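Local coordinates for protein KLTH0A00704p (Lachancea thermotolerans, PDB 4J2G) that acts in autophagy as a member of the ATG13 family, its HORMA domain, the part in this chain, probably mediating recruitment of PI 3-kinase, at residues E24-F29 / I250-G255; L31-L36 / R169-L174; L36-K41 / T204-G209. The protein carries 1 engineered substitution. One frame throughout, in Å; residues are numbered along the deposited sequence.

Interaction 1. Residues E24-F29 / I250-G255; sequences ELIDNF and IRTKFG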
loop_
_atom_site.group_PDB
_atom_site.type_symbol
_atom_site.label_atom_id
_atom_site.label_comp_id
_atom_site.label_asym_id
_atom_site.label_seq_id
_atom_site.Cartn_x
_atom_site.Cartn_y
_atom_site.Cartn_z
ATOM N N GLU A 24 15.701 17.891 -3.349
ATOM C CA GLU A 24 14.529 18.115 -4.199
ATOM C C GLU A 24 14.194 16.927 -5.111
ATOM O O GLU A 24 13.026 16.699 -5.458
ATOM C CB GLU A 24 14.661 19.372 -5.046
ATOM C CG GLU A 24 14.283 20.652 -4.332
ATOM C CD GLU A 24 14.200 21.844 -5.278
ATOM O OE1 GLU A 24 14.308 22.991 -4.783
ATOM O OE2 GLU A 24 14.018 21.632 -6.511
ATOM N N LEU A 25 15.226 16.207 -5.533
ATOM C CA LEU A 25 15.042 14.981 -6.263
ATOM C C LEU A 25 14.276 14.011 -5.310
ATOM O O LEU A 25 13.189 13.554 -5.625
ATOM C CB LEU A 25 16.404 14.433 -6.658
ATOM C CG LEU A 25 16.719 14.100 -8.121
ATOM C CD1 LEU A 25 16.080 15.082 -9.102
ATOM C CD2 LEU A 25 18.234 14.022 -8.350
ATOM N N ILE A 26 14.825 13.786 -4.121
ATOM C CA ILE A 26 14.228 12.920 -3.144
ATOM C C ILE A 26 12.752 13.204 -2.867
ATOM O O ILE A 26 11.895 12.324 -3.070
ATOM C CB ILE A 26 15.071 12.836 -1.874
ATOM C CG1 ILE A 26 16.415 12.185 -2.205
ATOM C CG2 ILE A 26 14.365 11.959 -0.826
ATOM C CD1 ILE A 26 17.541 12.525 -1.245
ATOM N N ASP A 27 12.454 14.423 -2.449
ATOM C CA ASP A 27 11.088 14.829 -2.104
ATOM C C ASP A 27 10.116 14.681 -3.304
ATOM O O ASP A 27 8.930 14.328 -3.129
ATOM C CB ASP A 27 11.101 16.255 -1.571
ATOM C CG ASP A 27 9.714 16.781 -1.208
ATOM O OD1 ASP A 27 8.966 16.217 -0.378
ATOM O OD2 ASP A 27 9.372 17.817 -1.760
ATOM N N ASN A 28 10.629 14.910 -4.508
ATOM C CA ASN A 28 9.828 14.856 -5.713
ATOM C C ASN A 28 9.496 13.398 -6.040
ATOM O O ASN A 28 8.408 13.080 -6.536
ATOM C CB ASN A 28 10.566 15.470 -6.907
ATOM C CG ASN A 28 10.432 16.988 -6.985
ATOM O OD1 ASN A 28 9.555 17.609 -6.373
ATOM N ND2 ASN A 28 11.308 17.594 -7.770
ATOM N N PHE A 29 10.438 12.518 -5.746
ATOM C CA PHE A 29 10.209 11.133 -5.958
ATOM C C PHE A 29 9.071 10.630 -5.022
ATOM O O PHE A 29 8.105 9.973 -5.470
ATOM C CB PHE A 29 11.449 10.365 -5.663
ATOM C CG PHE A 29 11.304 8.964 -6.013
ATOM C CD1 PHE A 29 11.380 8.569 -7.362
ATOM C CD2 PHE A 29 10.986 8.040 -5.036
ATOM C CE1 PHE A 29 11.170 7.259 -7.722
ATOM C CE2 PHE A 29 10.758 6.723 -5.382
ATOM C CZ PHE A 29 10.837 6.336 -6.721
ATOM N N ILE A 250 18.074 2.727 -2.435
ATOM C CA ILE A 250 18.928 3.644 -3.132
ATOM C C ILE A 250 19.855 4.289 -2.112
ATOM O O ILE A 250 19.409 4.856 -1.099
ATOM C CB ILE A 250 18.136 4.621 -3.990
ATOM C CG1 ILE A 250 17.504 3.818 -5.122
ATOM C CG2 ILE A 250 19.055 5.689 -4.546
ATOM C CD1 ILE A 250 16.808 4.646 -6.170
ATOM N N ARG A 251 21.150 4.097 -2.365
ATOM C CA ARG A 251 22.200 4.624 -1.510
ATOM C C ARG A 251 22.374 6.104 -1.801
ATOM O O ARG A 251 22.588 6.485 -2.957
ATOM C CB ARG A 251 23.510 3.865 -1.732
ATOM C CG ARG A 251 23.816 2.809 -0.672
ATOM C CD ARG A 251 22.971 1.546 -0.798
ATOM N NE ARG A 251 22.513 1.091 0.526
ATOM C CZ ARG A 251 22.099 -0.144 0.808
ATOM N NH1 ARG A 251 22.083 -1.077 -0.155
ATOM N NH2 ARG A 251 21.699 -0.446 2.052
ATOM N N THR A 252 22.217 6.920 -0.758
ATOM C CA THR A 252 22.459 8.357 -0.824
ATOM C C THR A 252 23.163 8.938 0.434
ATOM O O THR A 252 23.081 8.378 1.549
ATOM C CB THR A 252 21.147 9.110 -1.065
ATOM O OG1 THR A 252 21.391 10.166 -1.985
ATOM C CG2 THR A 252 20.580 9.680 0.234
ATOM N N LYS A 253 23.840 10.072 0.246
ATOM C CA LYS A 253 24.593 10.698 1.329
ATOM C C LYS A 253 23.750 11.011 2.565
ATOM O O LYS A 253 24.226 10.927 3.703
ATOM C CB LYS A 253 25.317 11.944 0.834
ATOM C CG LYS A 253 24.443 13.041 0.249
ATOM C CD LYS A 253 25.325 14.137 -0.347
ATOM C CE LYS A 253 26.252 13.582 -1.430
ATOM N NZ LYS A 253 27.541 14.329 -1.520
ATOM N N PHE A 254 22.496 11.358 2.337
ATOM C CA PHE A 254 21.554 11.581 3.438
ATOM C C PHE A 254 20.974 10.302 4.024
ATOM O O PHE A 254 20.218 10.361 4.980
ATOM C CB PHE A 254 20.418 12.471 2.984
ATOM C CG PHE A 254 20.860 13.593 2.106
ATOM C CD1 PHE A 254 21.578 14.674 2.634
ATOM C CD2 PHE A 254 20.579 13.574 0.752
ATOM C CE1 PHE A 254 21.985 15.724 1.827
ATOM C CE2 PHE A 254 20.984 14.623 -0.057
ATOM C CZ PHE A 254 21.684 15.699 0.480
ATOM N N GLY A 255 21.342 9.155 3.462
ATOM C CA GLY A 255 20.792 7.875 3.917
ATOM C C GLY A 255 20.311 6.988 2.776
ATOM O O GLY A 255 20.655 7.191 1.590
#

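Interaction 2. Residues L31-L36 / R169-L174; sequences LKAALL and RYLETL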
loop_
_atom_site.group_PDB
_atom_site.type_symbol
_atom_site.label_atom_id
_atom_site.label_comp_id
_atom_site.label_asym_id
_atom_site.label_seq_id
_atom_site.Cartn_x
_atom_site.Cartn_y
_atom_site.Cartn_z
ATOM N N LEU A 31 6.693 12.207 -3.748
ATOM C CA LEU A 31 5.469 12.714 -4.378
ATOM C C LEU A 31 5.044 11.919 -5.604
ATOM O O LEU A 31 3.906 11.475 -5.636
ATOM C CB LEU A 31 5.580 14.180 -4.753
ATOM C CG LEU A 31 5.804 15.178 -3.594
ATOM C CD1 LEU A 31 6.037 16.598 -4.161
ATOM C CD2 LEU A 31 4.658 15.197 -2.615
ATOM N N LYS A 32 5.951 11.705 -6.585
ATOM C CA LYS A 32 5.629 10.894 -7.764
ATOM C C LYS A 32 5.213 9.452 -7.367
ATOM O O LYS A 32 4.216 8.926 -7.883
ATOM C CB LYS A 32 6.795 10.853 -8.798
ATOM C CG LYS A 32 7.023 12.162 -9.560
ATOM C CD LYS A 32 8.141 12.049 -10.601
ATOM C CE LYS A 32 8.621 13.440 -11.036
ATOM N NZ LYS A 32 9.790 13.388 -11.976
ATOM N N ALA A 33 6.009 8.831 -6.476
ATOM C CA ALA A 33 5.779 7.479 -6.009
ATOM C C ALA A 33 4.383 7.304 -5.386
ATOM O O ALA A 33 3.575 6.422 -5.814
ATOM C CB ALA A 33 6.888 7.002 -5.055
ATOM N N ALA A 34 4.067 8.193 -4.461
ATOM C CA ALA A 34 2.735 8.227 -3.900
ATOM C C ALA A 34 1.657 8.457 -4.975
ATOM O O ALA A 34 0.558 7.860 -4.917
ATOM C CB ALA A 34 2.673 9.270 -2.802
ATOM N N LEU A 35 1.942 9.287 -5.980
ATOM C CA LEU A 35 0.904 9.563 -6.958
ATOM C C LEU A 35 0.624 8.309 -7.776
ATOM O O LEU A 35 -0.524 7.881 -7.863
ATOM C CB LEU A 35 1.208 10.799 -7.829
ATOM C CG LEU A 35 1.008 12.194 -7.214
ATOM C CD1 LEU A 35 1.558 13.288 -8.134
ATOM C CD2 LEU A 35 -0.438 12.515 -6.781
ATOM N N LEU A 36 1.680 7.681 -8.307
ATOM C CA LEU A 36 1.575 6.416 -9.001
ATOM C C LEU A 36 0.698 5.379 -8.244
ATOM O O LEU A 36 -0.289 4.842 -8.776
ATOM C CB LEU A 36 2.967 5.843 -9.109
ATOM C CG LEU A 36 3.587 5.125 -10.300
ATOM C CD1 LEU A 36 4.367 3.900 -9.804
ATOM C CD2 LEU A 36 2.628 4.782 -11.442
ATOM N N ARG A 169 10.325 3.041 -12.551
ATOM C CA ARG A 169 9.752 2.176 -13.603
ATOM C C ARG A 169 9.563 0.805 -13.013
ATOM O O ARG A 169 8.668 0.043 -13.371
ATOM C CB ARG A 169 10.648 2.094 -14.854
ATOM C CG ARG A 169 10.856 3.435 -15.571
ATOM C CD ARG A 169 11.478 3.319 -16.971
ATOM N NE ARG A 169 12.926 3.045 -16.982
ATOM C CZ ARG A 169 13.878 3.800 -17.565
ATOM N NH1 ARG A 169 13.585 4.925 -18.215
ATOM N NH2 ARG A 169 15.153 3.422 -17.504
ATOM N N TYR A 170 10.462 0.489 -12.106
ATOM C CA TYR A 170 10.414 -0.761 -11.486
ATOM C C TYR A 170 9.073 -0.797 -10.610
ATOM O O TYR A 170 8.289 -1.721 -10.674
ATOM C CB TYR A 170 11.640 -0.955 -10.620
ATOM C CG TYR A 170 11.456 -2.234 -9.862
ATOM C CD1 TYR A 170 11.537 -3.453 -10.512
ATOM C CD2 TYR A 170 11.013 -2.229 -8.534
ATOM C CE1 TYR A 170 11.280 -4.643 -9.834
ATOM C CE2 TYR A 170 10.753 -3.418 -7.845
ATOM C CZ TYR A 170 10.898 -4.619 -8.506
ATOM O OH TYR A 170 10.692 -5.819 -7.834
ATOM N N LEU A 171 8.842 0.283 -9.897
ATOM C CA LEU A 171 7.717 0.462 -9.034
ATOM C C LEU A 171 6.442 0.466 -9.886
ATOM O O LEU A 171 5.452 -0.091 -9.446
ATOM C CB LEU A 171 7.908 1.727 -8.208
ATOM C CG LEU A 171 6.758 2.233 -7.344
ATOM C CD1 LEU A 171 6.576 1.265 -6.150
ATOM C CD2 LEU A 171 7.212 3.616 -6.873
ATOM N N GLU A 172 6.490 0.992 -11.112
ATOM C CA GLU A 172 5.317 0.968 -11.951
ATOM C C GLU A 172 4.971 -0.467 -12.286
ATOM O O GLU A 172 3.793 -0.879 -12.282
ATOM C CB GLU A 172 5.547 1.667 -13.259
ATOM C CG GLU A 172 5.378 3.146 -13.181
ATOM C CD GLU A 172 5.818 3.818 -14.463
ATOM O OE1 GLU A 172 4.949 4.450 -15.109
ATOM O OE2 GLU A 172 7.020 3.701 -14.829
ATOM N N THR A 173 6.001 -1.253 -12.514
ATOM C CA THR A 173 5.740 -2.630 -12.825
ATOM C C THR A 173 5.304 -3.395 -11.596
ATOM O O THR A 173 4.446 -4.263 -11.694
ATOM C CB THR A 173 6.975 -3.278 -13.391
ATOM O OG1 THR A 173 7.432 -2.439 -14.469
ATOM C CG2 THR A 173 6.627 -4.618 -13.924
ATOM N N LEU A 174 5.896 -3.104 -10.446
ATOM C CA LEU A 174 5.552 -3.893 -9.310
ATOM C C LEU A 174 4.091 -3.627 -8.952
ATOM O O LEU A 174 3.384 -4.551 -8.641
ATOM C CB LEU A 174 6.464 -3.603 -8.147
ATOM C CG LEU A 174 6.223 -4.119 -6.755
ATOM C CD1 LEU A 174 7.232 -3.464 -5.878
ATOM C CD2 LEU A 174 4.912 -3.571 -6.240
#

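Interaction 3. Residues L36-K41 / T204-G209; sequences LICHSK and TRILDG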
loop_
_atom_site.group_PDB
_atom_site.type_symbol
_atom_site.label_atom_id
_atom_site.label_comp_id
_atom_site.label_asym_id
_atom_site.label_seq_id
_atom_site.Cartn_x
_atom_site.Cartn_y
_atom_site.Cartn_z
ATOM N N LEU A 36 1.680 7.681 -8.307
ATOM C CA LEU A 36 1.575 6.416 -9.001
ATOM C C LEU A 36 0.698 5.379 -8.244
ATOM O O LEU A 36 -0.289 4.842 -8.776
ATOM C CB LEU A 36 2.967 5.843 -9.109
ATOM C CG LEU A 36 3.587 5.125 -10.300
ATOM C CD1 LEU A 36 4.367 3.900 -9.804
ATOM C CD2 LEU A 36 2.628 4.782 -11.442
ATOM N N ILE A 37 1.072 5.103 -6.996
ATOM C CA ILE A 37 0.435 4.093 -6.193
ATOM C C ILE A 37 -1.061 4.409 -6.011
ATOM O O ILE A 37 -1.890 3.566 -6.310
ATOM C CB ILE A 37 1.177 3.960 -4.857
ATOM C CG1 ILE A 37 2.544 3.294 -5.058
ATOM C CG2 ILE A 37 0.404 3.137 -3.853
ATOM C CD1 ILE A 37 3.340 3.333 -3.776
ATOM N N CYS A 38 -1.405 5.628 -5.598
ATOM C CA CYS A 38 -2.820 6.066 -5.514
ATOM C C CYS A 38 -3.625 6.088 -6.840
ATOM O O CYS A 38 -4.779 5.684 -6.864
ATOM C CB CYS A 38 -2.931 7.429 -4.780
ATOM S SG CYS A 38 -2.324 7.330 -3.055
ATOM N N HIS A 39 -3.028 6.532 -7.945
ATOM C CA HIS A 39 -3.791 6.639 -9.191
ATOM C C HIS A 39 -4.079 5.252 -9.815
ATOM O O HIS A 39 -4.955 5.106 -10.655
ATOM C CB HIS A 39 -3.060 7.530 -10.197
ATOM C CG HIS A 39 -3.065 8.983 -9.839
ATOM N ND1 HIS A 39 -3.888 9.517 -8.863
ATOM C CD2 HIS A 39 -2.370 10.028 -10.357
ATOM C CE1 HIS A 39 -3.681 10.822 -8.782
ATOM N NE2 HIS A 39 -2.770 11.160 -9.682
ATOM N N SER A 40 -3.337 4.237 -9.394
ATOM C CA SER A 40 -3.532 2.892 -9.890
ATOM C C SER A 40 -4.780 2.184 -9.350
ATOM O O SER A 40 -5.091 1.107 -9.808
ATOM C CB SER A 40 -2.339 2.048 -9.512
ATOM O OG SER A 40 -2.435 1.579 -8.135
ATOM N N LYS A 41 -5.471 2.737 -8.375
ATOM C CA LYS A 41 -6.618 1.982 -7.760
ATOM C C LYS A 41 -7.902 2.744 -7.810
ATOM O O LYS A 41 -7.885 3.923 -8.081
ATOM C CB LYS A 41 -6.325 1.547 -6.308
ATOM C CG LYS A 41 -5.017 0.773 -6.127
ATOM C CD LYS A 41 -5.096 -0.668 -6.681
ATOM C CE LYS A 41 -3.722 -1.302 -7.011
ATOM N NZ LYS A 41 -2.594 -0.479 -6.454
ATOM N N THR A 204 -7.420 4.231 -1.449
ATOM C CA THR A 204 -6.124 4.352 -0.826
ATOM C C THR A 204 -6.170 5.560 0.034
ATOM O O THR A 204 -7.023 6.383 -0.153
ATOM C CB THR A 204 -5.000 4.629 -1.848
ATOM O OG1 THR A 204 -5.392 5.724 -2.664
ATOM C CG2 THR A 204 -4.835 3.413 -2.727
ATOM N N ARG A 205 -5.185 5.691 0.906
ATOM C CA ARG A 205 -5.135 6.683 1.941
ATOM C C ARG A 205 -3.646 6.777 2.166
ATOM O O ARG A 205 -2.959 5.763 2.237
ATOM C CB ARG A 205 -5.813 6.105 3.200
ATOM C CG ARG A 205 -5.586 6.824 4.483
ATOM C CD ARG A 205 -6.358 6.183 5.660
ATOM N NE ARG A 205 -7.344 5.227 5.182
ATOM C CZ ARG A 205 -8.620 5.260 5.527
ATOM N NH1 ARG A 205 -9.043 6.217 6.352
ATOM N NH2 ARG A 205 -9.474 4.343 5.083
ATOM N N ILE A 206 -3.167 7.998 2.264
ATOM C CA ILE A 206 -1.801 8.296 2.552
ATOM C C ILE A 206 -1.766 8.748 3.966
ATOM O O ILE A 206 -2.639 9.440 4.386
ATOM C CB ILE A 206 -1.347 9.442 1.662
ATOM C CG1 ILE A 206 -1.325 8.949 0.214
ATOM C CG2 ILE A 206 -0.037 9.975 2.168
ATOM C CD1 ILE A 206 -1.173 10.021 -0.871
ATOM N N LEU A 207 -0.759 8.311 4.704
ATOM C CA LEU A 207 -0.592 8.562 6.124
ATOM C C LEU A 207 0.873 8.925 6.392
ATOM O O LEU A 207 1.828 8.419 5.705
ATOM C CB LEU A 207 -0.837 7.323 6.942
ATOM C CG LEU A 207 -2.275 6.777 6.856
ATOM C CD1 LEU A 207 -2.408 5.429 7.546
ATOM C CD2 LEU A 207 -3.232 7.800 7.432
ATOM N N ASP A 208 1.062 9.805 7.380
ATOM C CA ASP A 208 2.403 10.072 7.939
ATOM C C ASP A 208 2.731 8.883 8.846
ATOM O O ASP A 208 2.059 8.624 9.838
ATOM C CB ASP A 208 2.390 11.380 8.696
ATOM C CG ASP A 208 3.729 11.720 9.360
ATOM O OD1 ASP A 208 4.502 10.806 9.776
ATOM O OD2 ASP A 208 3.974 12.950 9.473
ATOM N N GLY A 209 3.733 8.108 8.471
ATOM C CA GLY A 209 4.011 6.905 9.238
ATOM C C GLY A 209 4.811 7.031 10.535
ATOM O O GLY A 209 5.094 6.021 11.173
#

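Interaction 1. Residues E24-F29 / I250-G255
A light apolar contact joins Ile-26, on the long N-terminal helix 18-39, to Phe-254 and Thr-252 at the end of a beta-hairpin formed by strands 242-252 and 255-264. Its centre lies about 21 Å from the centre of the chain, near one end of the domain, and it buries 84 Å² in all. The backbones stay well apart, with CA of Ile-26 and CA of Thr-252 9.7 Å from each other, so the gap is bridged by side chains alone. CD1 of Ile-26 does the touching, reaching CD2 of Phe-254 at 3.8 Å on an oblique approach to the ring. The same methyl lies 4.4 Å from CG2 of Thr-252, a looser neighbour. Ile-26 carries CG1 anti to its carbonyl carbon (chi1 -65°), which sends that branch and its terminal methyl out to the hairpin.

In this HORMA domain, of the Mad2 clan, helix 18-39 packs against the five-stranded antiparallel sheet, and strand 242-252 is an outermost strand of that sheet. The chain reverses there through a type I turn from Thr-252 to Gly-255, with N of Gly-255 hydrogen-bonded to O of Thr-252 at 2.7 Å. Gly-255 has phi 132°, a backbone shape that would press any CB against the preceding carbonyl oxygen. The turn places Phe-254 on the helix side of the hairpin, and one face of its ring is covered by the neighbouring side chain, CG of Lys-253 standing 3.7 Å above the plane over the ring centre. Trp-23, about one helical turn before Ile-26, stacks with the Phe-254 ring. Met-136 of strand 126-136 touches Ile-26, Thr-252 and Phe-254 alike, while Leu-86 also packs on Ile-26.

Interaction 2. Residues L31-L36 / R169-L174
Leu-171 turns its CG anti to the backbone N (chi1 172°), carrying its CD2 methyl to within 3.9 Å of CB of Ala-33, while Leu-36 sits off the usual staggered positions (chi1 -140°) and spreads its isopropyl end over Leu-171 and Glu-172. CD1 of Leu-36 meets both residues: it lies 3.8 Å from CG of Leu-171 and 3.6 Å from CG of Glu-172. The other methyl, CD2, also meets CG of Glu-172 at 3.6 Å, so this methylene is gripped by both prongs of the leucine where the two side chains meet at about a right angle.

The contact pairs helix 18-39 with helix 158-177, two helices of the HORMA fold running the same way. Their short segments are inclined by only 17°, with axes 10.7 Å apart at closest approach. Inward of the pair, Ala-33 rests on Ile-134 and Leu-171 on Trp-132, both of strand 126-136. Phe-168, on helix 158-177 itself, also touches Leu-36. An alanine in place of Leu-36 would probably open a gap between the helices and leave CG of Leu-171 and the Glu-172 methylene without the methyls that pack on them.

Glu-172 joins through its aliphatic part, with its chain extended beyond CG. The interface is therefore held by carbon contacts between neighbouring helices, even though an acidic residue borders it.

Interaction 3. Residues L36-K41 / T204-G209
Cys-38, toward the C-terminal end of helix 18-39, carries the close contacts to strand 201-208. Of the apolar ones, its SG sits 3.7 Å from CD1 of Ile-206, with CG1 of the same residue next to it; the isoleucine comes up from the strand and reaches the sulfur with its longer branch. Farther on, CB of Lys-41 and CG2 of Thr-204 brush at 4.3 Å.

The polar approach is that of SG of Cys-38 to OG1 of Thr-204, at 3.5 Å. This hydroxyl lies between the backbone N and the carbonyl carbon of its own residue (chi1 51°), and that rotation sets it against the cysteine.

Hydrogen bonds secure the chain leaving the helix. OG of Ser-40 donates to O of Ile-37 at 2.8 Å, and NZ of Lys-41 donates to OG of Ser-40 at 2.7 Å.

Strand 201-208 is an outermost strand of the five-stranded sheet, paired with 89-96, and Leu-74 and Trp-77 of helix 70-78 also pack on Ile-206. The buried sulfur thus meets a hydrocarbon branch and a hydroxyl together, joining the helix to the edge strand through mixed chemistry.

How the interactions relate
All three contacts start on helix 18-39, and the chain passes them in order. Residues 24-29 close the longest loop, meeting 250-255 across 220 intervening residues, and both other interactions nest inside it. Interaction 2 closes its loop from 31-36 to 169-174, on helix 158-177. Interaction 3 runs from 36-41 to 204-209, so it crosses interaction 2; the two share Leu-36, and their centres lie about 10 Å apart. Interaction 1, its centre about 20 Å from that of interaction 3, reaches the end of strand 242-252 and the turn after it; interaction 3 reaches strand 201-208. One helix is thereby tied to the turn at one sheet edge, to the other edge strand and to its neighbouring helix.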